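PDB 1VKY: S-adenosylmethionine:tRNA ribosyltransferase-isomerase from Thermotoga maritima, which probably transfers and isomerises the ribose of S-adenosylmethionine onto the 7-aminomethyl-7-deazaguanine base of tRNA, forming epoxyqueuosine in the queuosine pathway. Local coordinates for residues I287-E292 with L313-A318; I256-T261 with K294-L299; I90-I95 with W103-R108; E208-V213 with F235-K240. All coordinates share one frame; numbering follows the deposited sequence.

Interaction 1: residues I287-E292 with L313-A318; sequences IYPPFE and LVAAFA
One face of the Phe291 ring carries Ile287 CG2, 3.7 Å above the plane and offset toward the rim. The same methyl also reaches the helix, lying 3.8 Å from Ala316 CB. On the Tyr288 ring, Pro289 CD sits over one face near the rim. Phe291 meets the helix through its CB, 3.7 Å from Ala316 CB. Its CG is anti to the backbone N (chi1 -166°), and the ring leads away from the helix toward Phe293. Ala316 CB is the meeting point. This methyl touches Ile287 CG2, Phe291 CB and the backbone N of Pro289, the last at 3.7 Å. The contact lays an irregular loop, between strands 279-281 and 298-302, against the last turns of helix 309-318. A cis peptide bond precedes Pro290 in this loop. Pro289 rests its CB and CG over the backbone of Ala316, and its CG also touches Ala315 CB at 4.1 Å. Further back along the helix, Ile287 and Leu313 cross obliquely, with CG2 of Ile287 beside CG of Leu313. A water bridges the backbones. It accepts from Phe291 N at 3.0 Å and donates to Ala316 O at 2.6 Å.

Interaction 2: residues I256-T261 with K294-L299; sequences IVAVGT and KLVDAL
The parallel pairing of Val257 with Ala298 and of Ala258 with Leu299 joins strands 256-259 and 298-302. They are neighbours in the interior of the mixed nine-stranded sheet. Strand 67-75 flanks 256-259 on its other side. Ala298 reaches to both sides of Val257: its N donates to Ile256 O at 3.2 Å and its O accepts from Ala258 N at 3.0 Å. Just before the strand, Asp297 N also donates to Ile256 O, at 2.8 Å. Ile256 O thus takes two backbone donors. Asp297 N lies in the carbonyl plane and Ala298 N is tilted from it. Asp297 answers with its own side chain. Its CG is anti to the carbonyl carbon (chi1 -54°), and OD2 receives Ile256 N at 2.8 Å. This bond is nearly straight (173°) and meets the anti side of the carboxylate. OD2 also forms a salt bridge with Arg250, so the one oxygen holds both a strand end and a cation. The side chain of Ile256 lies against Leu295 O, which is 3.4 Å from CB. On the face of Val257 and Ala298, the alanine methyl sits equally close to both valine methyls. Ala258 and Leu299 look to the other face, where helices 261-270 and 309-318 pack. There Ala258 CB touches Val296 CG1 at 3.8 Å. Gly260 is the N-cap of helix 261-270, and Thr261 OG1 hydrogen-bonds to an unidentified bound molecule, probably from the crystallisation liquor. Leu299 CD1 lies 3.6 Å from Ala258 O and also touches Gly260 O.

Interaction 3: residues I90-I95 with W103-R108; sequences IEILLI and WKCLVR
Arg108 loses the most surface to this contact, followed by Ile95, with Leu106 third. Arg108 and Glu91 form a hydrogen-bonded pair and lie side by side, pointing the same way. The bend at chi3 (-63°) places NE, and NH2 reaches Glu91 OE1 at 3.1 Å on the syn side, but well out of the carboxylate plane, in a salt bridge. A weak bond from NE goes to the same oxygen. Leu93 CD1 comes over one face of the guanidinium, 3.6 Å from Arg108 NH2, while the carboxylate meets its edge. Glu233, bridged through NH1, is the strongest polar partner of Arg108, and both acids probably stabilise its charge. Leu106 pairs with Leu93. Leu93 N bonds to Leu106 O and Leu106 N to Leu93 O, each at 2.8 Å, and their CB atoms are 4.0 Å apart. Ile95 donates its N to Lys104 O at 2.9 Å, and its CG1 reaches Leu106 CB at 4.2 Å. On the opposite face, Leu94 crosses Trp103 at about a right angle. Leu94 CD2 stands over the centre of the six-membered ring of Trp103, 3.5 Å from the centroid, as a CH-pi contact. Trp103 NE1 bonds to Asp147. Hydrogen-bonded and non-hydrogen-bonded pairs alternate, as in any antiparallel ladder. Strands 89-97 and 102-108 follow each other through a short turn, as a beta hairpin within the six-stranded antiparallel sheet.

Interaction 4: residues E208-V213 with F235-K240; sequences EVVLHV and FYQVPK
His212 CG is anti to its carbonyl carbon (chi1 -63°), and Gln237 CG is anti to its backbone N (chi1 -178°). The Gln237 chain is extended beyond CG. These torsions set both CG atoms, and chi2 turns the His212 ring so that NE2 faces Gln237. His212 NE2 donates to Gln237 OE1 at 2.7 Å, with an angle of 158° at the hydrogen. The oxygen lies close to the ring plane, and Gln237 CB also sits at the ring edge, 3.6 Å from His212 NE2. One face of the ring is covered by Val210 CG1, offset toward the rim. The backbones of strands 205-213 and 234-238 pair antiparallel in the mixed sheet. His212 and Phe235 form a hydrogen-bonded pair, with His212 N 2.7 Å from Phe235 O and Phe235 N 2.9 Å from His212 O. Val210 and Gln237 form the next such pair, and Gln237 N is 2.8 Å from Val210 O. On the other face Val209 CG1 lies beside Val238 CG2 at 4.0 Å. Pro239, the N-cap of helix 240-252, ends the pairing with its CD 3.5 Å from Glu208 O. With His212 NE2 as donor, the amide presents OE1 to the ring, and Gln237 NE2 bonds to Glu96. The two partners are consistent with one orientation of the buried amide. Gln237 of strand 234-238 thus links strand 205-213 to strand 89-97 of the other sheet.

From the N terminus, interaction 3 comes first and closes the short turn of the hairpin in the six-stranded sheet. Interaction 4 follows in series and closes a longer excursion, 214-234, most of which is not modelled. The two touch: Phe235 packs on Leu93 and Arg108, and His212 CE1 lies 3.2 Å from Ile95 O, so the two sheets meet here. Interactions 2 and 1 come last and cross: 287-292 opens interaction 1 before 294-299 closes interaction 2, and 313-318 closes interaction 1 only afterwards. Phe317 of the helix packs against 296-299 and joins them. Interactions 2 and 4 share the mixed sheet, their centres about 15 Å apart. Interactions 1 and 3 lie on opposite sides of the chain's centre.

Interaction 1: residues I287-E292 with L313-A318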
loop_
_atom_site.group_PDB
_atom_site.type_symbol
_atom_site.label_atom_id
_atom_site.label_comp_id
_atom_site.label_asym_id
_atom_site.label_seq_id
_atom_site.Cartn_x
_atom_site.Cartn_y
_atom_site.Cartn_z
ATOM N N ILE B 287 15.262 -17.943 -10.466
ATOM C CA ILE B 287 15.772 -18.707 -9.355
ATOM C C ILE B 287 14.649 -19.613 -8.845
ATOM O O ILE B 287 13.564 -19.154 -8.490
ATOM C CB ILE B 287 16.312 -17.790 -8.252
ATOM C CG1 ILE B 287 17.414 -16.895 -8.809
ATOM C CG2 ILE B 287 16.697 -18.618 -7.012
ATOM C CD1 ILE B 287 17.925 -15.808 -7.825
ATOM N N TYR B 288 14.940 -20.906 -8.830
ATOM C CA TYR B 288 13.971 -21.952 -8.511
ATOM C C TYR B 288 14.760 -23.092 -7.861
ATOM O O TYR B 288 15.915 -23.326 -8.250
ATOM C CB TYR B 288 13.349 -22.397 -9.836
ATOM C CG TYR B 288 12.194 -23.347 -9.742
ATOM C CD1 TYR B 288 10.898 -22.880 -9.565
ATOM C CD2 TYR B 288 12.392 -24.737 -9.830
ATOM C CE1 TYR B 288 9.821 -23.742 -9.457
ATOM C CE2 TYR B 288 11.288 -25.626 -9.710
ATOM C CZ TYR B 288 10.000 -25.109 -9.547
ATOM O OH TYR B 288 8.861 -25.920 -9.452
ATOM N N PRO B 289 14.189 -23.826 -6.912
ATOM C CA PRO B 289 14.978 -24.849 -6.172
ATOM C C PRO B 289 15.288 -26.059 -7.056
ATOM O O PRO B 289 14.458 -26.409 -7.857
ATOM C CB PRO B 289 14.044 -25.285 -5.052
ATOM C CG PRO B 289 12.841 -24.468 -5.144
ATOM C CD PRO B 289 12.795 -23.818 -6.479
ATOM N N PRO B 290 16.451 -26.700 -6.943
ATOM C CA PRO B 290 17.538 -26.292 -6.088
ATOM C C PRO B 290 18.424 -25.201 -6.729
ATOM O O PRO B 290 18.625 -25.197 -7.945
ATOM C CB PRO B 290 18.319 -27.602 -5.924
ATOM C CG PRO B 290 18.179 -28.228 -7.221
ATOM C CD PRO B 290 16.765 -27.960 -7.656
ATOM N N PHE B 291 18.943 -24.283 -5.928
ATOM C CA PHE B 291 19.794 -23.210 -6.486
ATOM C C PHE B 291 20.959 -22.944 -5.540
ATOM O O PHE B 291 20.752 -22.892 -4.325
ATOM C CB PHE B 291 18.962 -21.920 -6.656
ATOM C CG PHE B 291 19.624 -20.857 -7.516
ATOM C CD1 PHE B 291 19.399 -20.800 -8.878
ATOM C CD2 PHE B 291 20.450 -19.893 -6.946
ATOM C CE1 PHE B 291 20.016 -19.814 -9.656
ATOM C CE2 PHE B 291 21.027 -18.878 -7.728
ATOM C CZ PHE B 291 20.787 -18.839 -9.057
ATOM N N GLU B 292 22.155 -22.738 -6.099
ATOM C CA GLU B 292 23.350 -22.424 -5.331
ATOM C C GLU B 292 23.595 -20.906 -5.318
ATOM O O GLU B 292 23.826 -20.297 -6.367
ATOM C CB GLU B 292 24.575 -23.083 -5.969
ATOM C CG GLU B 292 25.877 -22.903 -5.197
ATOM C CD GLU B 292 25.883 -23.629 -3.838
ATOM O OE1 GLU B 292 25.096 -24.596 -3.626
ATOM O OE2 GLU B 292 26.687 -23.221 -2.969
ATOM N N LEU B 313 11.753 -18.361 -5.187
ATOM C CA LEU B 313 13.138 -17.911 -4.947
ATOM C C LEU B 313 13.531 -18.159 -3.493
ATOM O O LEU B 313 14.594 -18.673 -3.217
ATOM C CB LEU B 313 13.249 -16.432 -5.281
ATOM C CG LEU B 313 14.574 -15.673 -5.146
ATOM C CD1 LEU B 313 14.526 -14.394 -6.011
ATOM C CD2 LEU B 313 14.876 -15.322 -3.712
ATOM N N VAL B 314 12.692 -17.757 -2.546
ATOM C CA VAL B 314 13.002 -17.966 -1.143
ATOM C C VAL B 314 13.095 -19.461 -0.796
ATOM O O VAL B 314 13.943 -19.886 -0.004
ATOM C CB VAL B 314 11.982 -17.237 -0.226
ATOM C CG1 VAL B 314 12.269 -17.519 1.181
ATOM C CG2 VAL B 314 12.074 -15.738 -0.470
ATOM N N ALA B 315 12.252 -20.276 -1.410
ATOM C CA ALA B 315 12.339 -21.723 -1.238
ATOM C C ALA B 315 13.697 -22.249 -1.723
ATOM O O ALA B 315 14.309 -23.107 -1.082
ATOM C CB ALA B 315 11.181 -22.400 -2.017
ATOM N N ALA B 316 14.205 -21.704 -2.825
ATOM C CA ALA B 316 15.512 -22.125 -3.293
ATOM C C ALA B 316 16.530 -21.737 -2.222
ATOM O O ALA B 316 17.496 -22.450 -1.997
ATOM C CB ALA B 316 15.857 -21.489 -4.609
ATOM N N PHE B 317 16.340 -20.588 -1.579
ATOM C CA PHE B 317 17.369 -20.088 -0.643
ATOM C C PHE B 317 17.394 -20.882 0.676
ATOM O O PHE B 317 18.447 -21.214 1.197
ATOM C CB PHE B 317 17.146 -18.608 -0.342
ATOM C CG PHE B 317 18.273 -18.007 0.413
ATOM C CD1 PHE B 317 19.465 -17.693 -0.241
ATOM C CD2 PHE B 317 18.193 -17.810 1.776
ATOM C CE1 PHE B 317 20.555 -17.182 0.467
ATOM C CE2 PHE B 317 19.313 -17.278 2.494
ATOM C CZ PHE B 317 20.469 -16.971 1.806
ATOM N N ALA B 318 16.206 -21.161 1.196
ATOM C CA ALA B 318 16.019 -21.795 2.501
ATOM C C ALA B 318 15.861 -23.307 2.438
ATOM O O ALA B 318 16.054 -23.966 3.438
ATOM C CB ALA B 318 14.823 -21.186 3.158
HETATM O O HOH W 1 18.041 -24.726 -3.118
#

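Interaction 2: residues I256-T261 with K294-L299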
loop_
_atom_site.group_PDB
_atom_site.type_symbol
_atom_site.label_atom_id
_atom_site.label_comp_id
_atom_site.label_asym_id
_atom_site.label_seq_id
_atom_site.Cartn_x
_atom_site.Cartn_y
_atom_site.Cartn_z
ATOM N N ILE B 256 27.493 -11.580 3.483
ATOM C CA ILE B 256 26.697 -10.722 2.608
ATOM C C ILE B 256 25.207 -11.053 2.819
ATOM O O ILE B 256 24.723 -12.163 2.546
ATOM C CB ILE B 256 27.110 -10.908 1.151
ATOM C CG1 ILE B 256 28.571 -10.497 0.956
ATOM C CG2 ILE B 256 26.198 -10.110 0.193
ATOM C CD1 ILE B 256 29.144 -11.071 -0.302
ATOM N N VAL B 257 24.509 -10.088 3.392
ATOM C CA VAL B 257 23.141 -10.206 3.735
ATOM C C VAL B 257 22.350 -9.381 2.737
ATOM O O VAL B 257 22.370 -8.151 2.777
ATOM C CB VAL B 257 22.867 -9.726 5.201
ATOM C CG1 VAL B 257 21.413 -10.020 5.603
ATOM C CG2 VAL B 257 23.830 -10.397 6.214
ATOM N N ALA B 258 21.608 -10.053 1.865
ATOM C CA ALA B 258 20.779 -9.339 0.902
ATOM C C ALA B 258 19.500 -8.908 1.567
ATOM O O ALA B 258 18.882 -9.674 2.291
ATOM C CB ALA B 258 20.485 -10.187 -0.304
ATOM N N VAL B 259 19.089 -7.670 1.297
ATOM C CA VAL B 259 17.796 -7.188 1.786
ATOM C C VAL B 259 16.852 -7.099 0.603
ATOM O O VAL B 259 17.001 -6.197 -0.242
ATOM C CB VAL B 259 17.927 -5.829 2.483
ATOM C CG1 VAL B 259 16.528 -5.362 2.943
ATOM C CG2 VAL B 259 18.890 -5.942 3.651
ATOM N N GLY B 260 15.959 -8.083 0.510
ATOM C CA GLY B 260 14.972 -8.168 -0.581
ATOM C C GLY B 260 15.386 -9.044 -1.741
ATOM O O GLY B 260 16.555 -9.177 -2.024
ATOM N N THR B 261 14.408 -9.660 -2.401
ATOM C CA THR B 261 14.608 -10.578 -3.519
ATOM C C THR B 261 15.164 -9.902 -4.753
ATOM O O THR B 261 15.918 -10.532 -5.542
ATOM C CB THR B 261 13.290 -11.265 -3.916
ATOM O OG1 THR B 261 12.287 -10.273 -4.164
ATOM C CG2 THR B 261 12.723 -12.098 -2.771
ATOM N N LYS B 294 25.816 -17.971 -4.823
ATOM C CA LYS B 294 27.235 -17.690 -4.871
ATOM C C LYS B 294 27.653 -16.436 -4.124
ATOM O O LYS B 294 28.809 -16.291 -3.716
ATOM C CB LYS B 294 27.667 -17.567 -6.325
ATOM C CG LYS B 294 27.546 -18.888 -7.060
ATOM C CD LYS B 294 27.930 -18.755 -8.563
ATOM C CE LYS B 294 28.029 -20.149 -9.238
ATOM N NZ LYS B 294 28.350 -21.317 -8.306
ATOM N N LEU B 295 26.763 -15.489 -3.976
ATOM C CA LEU B 295 27.133 -14.240 -3.305
ATOM C C LEU B 295 26.318 -13.979 -2.045
ATOM O O LEU B 295 26.811 -13.417 -1.058
ATOM C CB LEU B 295 27.013 -13.032 -4.240
ATOM C CG LEU B 295 28.233 -12.539 -4.989
ATOM C CD1 LEU B 295 27.938 -11.305 -5.751
ATOM C CD2 LEU B 295 29.483 -12.332 -4.084
ATOM N N VAL B 296 25.113 -14.464 -2.001
ATOM C CA VAL B 296 24.236 -14.132 -0.866
ATOM C C VAL B 296 24.352 -15.157 0.273
ATOM O O VAL B 296 24.038 -16.331 0.069
ATOM C CB VAL B 296 22.805 -14.063 -1.359
ATOM C CG1 VAL B 296 21.832 -13.723 -0.179
ATOM C CG2 VAL B 296 22.665 -13.061 -2.480
ATOM N N ASP B 297 24.792 -14.717 1.458
ATOM C CA ASP B 297 24.954 -15.626 2.625
ATOM C C ASP B 297 23.744 -15.681 3.549
ATOM O O ASP B 297 23.568 -16.637 4.319
ATOM C CB ASP B 297 26.171 -15.237 3.453
ATOM C CG ASP B 297 27.432 -15.159 2.609
ATOM O OD1 ASP B 297 27.704 -16.117 1.865
ATOM O OD2 ASP B 297 28.182 -14.161 2.591
ATOM N N ALA B 298 22.924 -14.646 3.493
ATOM C CA ALA B 298 21.724 -14.513 4.302
ATOM C C ALA B 298 20.748 -13.598 3.607
ATOM O O ALA B 298 21.125 -12.842 2.731
ATOM C CB ALA B 298 22.068 -13.995 5.671
ATOM N N LEU B 299 19.473 -13.646 3.992
ATOM C CA LEU B 299 18.434 -12.960 3.201
ATOM C C LEU B 299 17.352 -12.394 4.138
ATOM O O LEU B 299 16.839 -13.144 4.952
ATOM C CB LEU B 299 17.798 -13.924 2.185
ATOM C CG LEU B 299 16.526 -13.430 1.424
ATOM C CD1 LEU B 299 16.863 -12.175 0.674
ATOM C CD2 LEU B 299 16.000 -14.405 0.478
#

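Interaction 3: residues I90-I95 with W103-R108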
loop_
_atom_site.group_PDB
_atom_site.type_symbol
_atom_site.label_atom_id
_atom_site.label_comp_id
_atom_site.label_asym_id
_atom_site.label_seq_id
_atom_site.Cartn_x
_atom_site.Cartn_y
_atom_site.Cartn_z
ATOM N N ILE B 90 20.309 7.661 -32.112
ATOM C CA ILE B 90 20.747 6.972 -30.891
ATOM C C ILE B 90 19.890 7.283 -29.661
ATOM O O ILE B 90 19.532 8.428 -29.410
ATOM C CB ILE B 90 22.205 7.348 -30.655
ATOM C CG1 ILE B 90 23.007 6.932 -31.889
ATOM C CG2 ILE B 90 22.742 6.694 -29.400
ATOM C CD1 ILE B 90 24.408 7.349 -31.878
ATOM N N GLU B 91 19.555 6.253 -28.899
ATOM C CA GLU B 91 18.792 6.436 -27.679
ATOM C C GLU B 91 19.761 6.606 -26.503
ATOM O O GLU B 91 20.790 5.931 -26.420
ATOM C CB GLU B 91 17.867 5.241 -27.441
ATOM C CG GLU B 91 16.989 5.366 -26.214
ATOM C CD GLU B 91 16.318 4.055 -25.844
ATOM O OE1 GLU B 91 16.787 2.983 -26.295
ATOM O OE2 GLU B 91 15.320 4.092 -25.097
ATOM N N ILE B 92 19.419 7.526 -25.612
ATOM C CA ILE B 92 20.223 7.831 -24.434
ATOM C C ILE B 92 19.326 7.722 -23.215
ATOM O O ILE B 92 18.287 8.389 -23.153
ATOM C CB ILE B 92 20.787 9.271 -24.516
ATOM C CG1 ILE B 92 21.651 9.446 -25.757
ATOM C CG2 ILE B 92 21.559 9.606 -23.252
ATOM C CD1 ILE B 92 21.874 10.903 -26.133
ATOM N N LEU B 93 19.717 6.876 -22.263
ATOM C CA LEU B 93 19.025 6.754 -20.971
ATOM C C LEU B 93 19.959 7.183 -19.852
ATOM O O LEU B 93 21.019 6.586 -19.695
ATOM C CB LEU B 93 18.631 5.291 -20.725
ATOM C CG LEU B 93 17.780 4.643 -21.791
ATOM C CD1 LEU B 93 17.700 3.157 -21.546
ATOM C CD2 LEU B 93 16.386 5.264 -21.760
ATOM N N LEU B 94 19.534 8.161 -19.053
ATOM C CA LEU B 94 20.306 8.662 -17.941
ATOM C C LEU B 94 20.242 7.672 -16.781
ATOM O O LEU B 94 19.158 7.241 -16.404
ATOM C CB LEU B 94 19.789 10.036 -17.489
ATOM C CG LEU B 94 20.437 11.282 -18.104
ATOM C CD1 LEU B 94 20.362 11.315 -19.610
ATOM C CD2 LEU B 94 19.811 12.542 -17.501
ATOM N N ILE B 95 21.415 7.315 -16.257
ATOM C CA ILE B 95 21.569 6.278 -15.227
ATOM C C ILE B 95 22.125 6.928 -13.966
ATOM O O ILE B 95 21.566 6.796 -12.898
ATOM C CB ILE B 95 22.531 5.140 -15.739
ATOM C CG1 ILE B 95 21.940 4.402 -16.963
ATOM C CG2 ILE B 95 22.915 4.195 -14.651
ATOM C CD1 ILE B 95 20.555 3.795 -16.782
ATOM N N TRP B 103 26.581 12.803 -16.985
ATOM C CA TRP B 103 25.851 11.609 -16.616
ATOM C C TRP B 103 26.416 10.344 -17.241
ATOM O O TRP B 103 26.803 10.350 -18.414
ATOM C CB TRP B 103 24.406 11.757 -17.117
ATOM C CG TRP B 103 23.615 12.760 -16.375
ATOM C CD1 TRP B 103 23.693 14.134 -16.488
ATOM C CD2 TRP B 103 22.619 12.494 -15.404
ATOM N NE1 TRP B 103 22.801 14.722 -15.632
ATOM C CE2 TRP B 103 22.130 13.743 -14.949
ATOM C CE3 TRP B 103 22.084 11.328 -14.861
ATOM C CZ2 TRP B 103 21.128 13.848 -13.996
ATOM C CZ3 TRP B 103 21.081 11.434 -13.931
ATOM C CH2 TRP B 103 20.621 12.693 -13.503
ATOM N N LYS B 104 26.426 9.254 -16.463
ATOM C CA LYS B 104 26.590 7.928 -17.000
ATOM C C LYS B 104 25.273 7.562 -17.610
ATOM O O LYS B 104 24.242 7.667 -16.955
ATOM C CB LYS B 104 26.919 6.896 -15.921
ATOM C CG LYS B 104 28.310 7.024 -15.390
ATOM C CD LYS B 104 28.527 6.167 -14.156
ATOM C CE LYS B 104 28.368 4.697 -14.422
ATOM N NZ LYS B 104 29.581 4.160 -15.029
ATOM N N CYS B 105 25.326 7.117 -18.855
ATOM C CA CYS B 105 24.140 6.862 -19.661
ATOM C C CYS B 105 24.228 5.515 -20.329
ATOM O O CYS B 105 25.303 5.015 -20.636
ATOM C CB CYS B 105 24.013 7.924 -20.757
ATOM S SG CYS B 105 23.779 9.595 -20.108
ATOM N N LEU B 106 23.058 4.960 -20.598
ATOM C CA LEU B 106 22.941 3.791 -21.439
ATOM C C LEU B 106 22.661 4.331 -22.832
ATOM O O LEU B 106 21.706 5.077 -23.016
ATOM C CB LEU B 106 21.787 2.907 -20.919
ATOM C CG LEU B 106 22.097 1.444 -20.787
ATOM C CD1 LEU B 106 22.137 0.855 -22.190
ATOM C CD2 LEU B 106 23.403 1.213 -20.055
ATOM N N VAL B 107 23.517 4.004 -23.793
ATOM C CA VAL B 107 23.400 4.531 -25.141
ATOM C C VAL B 107 23.201 3.342 -26.083
ATOM O O VAL B 107 24.000 2.407 -26.066
ATOM C CB VAL B 107 24.647 5.341 -25.519
ATOM C CG1 VAL B 107 24.612 5.718 -26.961
ATOM C CG2 VAL B 107 24.742 6.592 -24.650
ATOM N N ARG B 108 22.141 3.391 -26.894
ATOM C CA ARG B 108 21.776 2.293 -27.798
ATOM C C ARG B 108 21.379 2.863 -29.161
ATOM O O ARG B 108 20.444 3.656 -29.230
ATOM C CB ARG B 108 20.610 1.488 -27.200
ATOM C CG ARG B 108 20.937 0.903 -25.820
ATOM C CD ARG B 108 19.883 0.004 -25.182
ATOM N NE ARG B 108 18.632 0.697 -24.895
ATOM C CZ ARG B 108 17.600 0.141 -24.268
ATOM N NH1 ARG B 108 17.670 -1.118 -23.852
ATOM N NH2 ARG B 108 16.493 0.841 -24.058
#

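Interaction 4: residues E208-V213 with F235-K240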
loop_
_atom_site.group_PDB
_atom_site.type_symbol
_atom_site.label_atom_id
_atom_site.label_comp_id
_atom_site.label_asym_id
_atom_site.label_seq_id
_atom_site.Cartn_x
_atom_site.Cartn_y
_atom_site.Cartn_z
ATOM N N GLU B 208 24.687 -0.535 -1.428
ATOM C CA GLU B 208 23.482 -0.513 -2.233
ATOM C C GLU B 208 23.635 -1.028 -3.661
ATOM O O GLU B 208 24.684 -0.896 -4.324
ATOM C CB GLU B 208 22.819 0.889 -2.183
ATOM C CG GLU B 208 23.338 1.929 -3.120
ATOM C CD GLU B 208 22.495 3.217 -3.076
ATOM O OE1 GLU B 208 21.942 3.563 -1.972
ATOM O OE2 GLU B 208 22.400 3.876 -4.156
ATOM N N VAL B 209 22.557 -1.644 -4.137
ATOM C CA VAL B 209 22.442 -1.910 -5.553
ATOM C C VAL B 209 21.268 -1.078 -6.004
ATOM O O VAL B 209 20.412 -0.708 -5.205
ATOM C CB VAL B 209 22.270 -3.431 -5.887
ATOM C CG1 VAL B 209 23.544 -4.169 -5.524
ATOM C CG2 VAL B 209 21.072 -4.025 -5.228
ATOM N N VAL B 210 21.201 -0.831 -7.290
ATOM C CA VAL B 210 20.185 0.055 -7.852
ATOM C C VAL B 210 19.423 -0.656 -8.966
ATOM O O VAL B 210 19.968 -1.518 -9.701
ATOM C CB VAL B 210 20.843 1.363 -8.387
ATOM C CG1 VAL B 210 19.788 2.382 -8.811
ATOM C CG2 VAL B 210 21.751 1.999 -7.326
ATOM N N LEU B 211 18.140 -0.362 -9.038
ATOM C CA LEU B 211 17.297 -0.843 -10.111
ATOM C C LEU B 211 16.773 0.402 -10.837
ATOM O O LEU B 211 16.034 1.195 -10.274
ATOM C CB LEU B 211 16.162 -1.694 -9.574
ATOM C CG LEU B 211 15.415 -2.442 -10.681
ATOM C CD1 LEU B 211 16.298 -3.466 -11.416
ATOM C CD2 LEU B 211 14.166 -3.097 -10.137
ATOM N N HIS B 212 17.196 0.588 -12.064
ATOM C CA HIS B 212 16.800 1.758 -12.838
ATOM C C HIS B 212 15.598 1.365 -13.676
ATOM O O HIS B 212 15.711 0.490 -14.516
ATOM C CB HIS B 212 17.926 2.177 -13.737
ATOM C CG HIS B 212 19.154 2.599 -12.998
ATOM N ND1 HIS B 212 19.315 3.873 -12.511
ATOM C CD2 HIS B 212 20.281 1.920 -12.661
ATOM C CE1 HIS B 212 20.492 3.972 -11.908
ATOM N NE2 HIS B 212 21.099 2.799 -11.983
ATOM N N VAL B 213 14.474 2.036 -13.449
ATOM C CA VAL B 213 13.187 1.684 -14.042
ATOM C C VAL B 213 12.800 2.690 -15.148
ATOM O O VAL B 213 12.683 3.906 -14.922
ATOM C CB VAL B 213 12.111 1.597 -12.953
ATOM C CG1 VAL B 213 10.788 1.165 -13.550
ATOM C CG2 VAL B 213 12.559 0.636 -11.865
ATOM N N PHE B 235 17.038 -1.915 -15.435
ATOM C CA PHE B 235 18.444 -2.180 -15.506
ATOM C C PHE B 235 18.945 -2.208 -14.087
ATOM O O PHE B 235 18.633 -1.309 -13.291
ATOM C CB PHE B 235 19.186 -1.096 -16.309
ATOM C CG PHE B 235 18.689 -0.934 -17.712
ATOM C CD1 PHE B 235 17.632 -0.075 -17.981
ATOM C CD2 PHE B 235 19.248 -1.634 -18.736
ATOM C CE1 PHE B 235 17.155 0.076 -19.257
ATOM C CE2 PHE B 235 18.787 -1.490 -20.022
ATOM C CZ PHE B 235 17.742 -0.630 -20.289
ATOM N N TYR B 236 19.704 -3.240 -13.746
ATOM C CA TYR B 236 20.351 -3.245 -12.440
ATOM C C TYR B 236 21.655 -2.507 -12.560
ATOM O O TYR B 236 22.265 -2.436 -13.636
ATOM C CB TYR B 236 20.598 -4.673 -11.914
ATOM C CG TYR B 236 21.578 -5.462 -12.737
ATOM C CD1 TYR B 236 22.972 -5.273 -12.586
ATOM C CD2 TYR B 236 21.146 -6.372 -13.689
ATOM C CE1 TYR B 236 23.858 -5.996 -13.328
ATOM C CE2 TYR B 236 22.053 -7.109 -14.413
ATOM C CZ TYR B 236 23.387 -6.923 -14.232
ATOM O OH TYR B 236 24.271 -7.618 -15.010
ATOM N N GLN B 237 22.100 -1.961 -11.442
ATOM C CA GLN B 237 23.450 -1.413 -11.355
ATOM C C GLN B 237 24.072 -1.835 -10.037
ATOM O O GLN B 237 23.439 -1.731 -9.000
ATOM C CB GLN B 237 23.397 0.129 -11.415
ATOM C CG GLN B 237 24.785 0.808 -11.370
ATOM C CD GLN B 237 24.719 2.320 -11.285
ATOM O OE1 GLN B 237 23.654 2.874 -11.033
ATOM N NE2 GLN B 237 25.867 2.980 -11.469
ATOM N N VAL B 238 25.307 -2.310 -10.096
ATOM C CA VAL B 238 26.135 -2.603 -8.941
ATOM C C VAL B 238 27.373 -1.753 -9.084
ATOM O O VAL B 238 28.286 -2.050 -9.858
ATOM C CB VAL B 238 26.559 -4.093 -8.850
ATOM C CG1 VAL B 238 27.242 -4.373 -7.498
ATOM C CG2 VAL B 238 25.346 -4.992 -8.986
ATOM N N PRO B 239 27.400 -0.661 -8.346
ATOM C CA PRO B 239 28.442 0.296 -8.505
ATOM C C PRO B 239 29.753 -0.132 -7.877
ATOM O O PRO B 239 29.817 -1.070 -7.082
ATOM C CB PRO B 239 27.856 1.558 -7.822
ATOM C CG PRO B 239 26.941 1.044 -6.785
ATOM C CD PRO B 239 26.412 -0.266 -7.312
ATOM N N LYS B 240 30.807 0.587 -8.237
ATOM C CA LYS B 240 32.163 0.253 -7.851
ATOM C C LYS B 240 32.307 0.080 -6.361
ATOM O O LYS B 240 32.968 -0.819 -5.929
ATOM C CB LYS B 240 33.143 1.335 -8.310
ATOM C CG LYS B 240 33.395 1.396 -9.824
ATOM C CD LYS B 240 34.561 2.304 -10.197
ATOM C CE LYS B 240 35.229 1.901 -11.541
ATOM N NZ LYS B 240 36.708 2.221 -11.721
#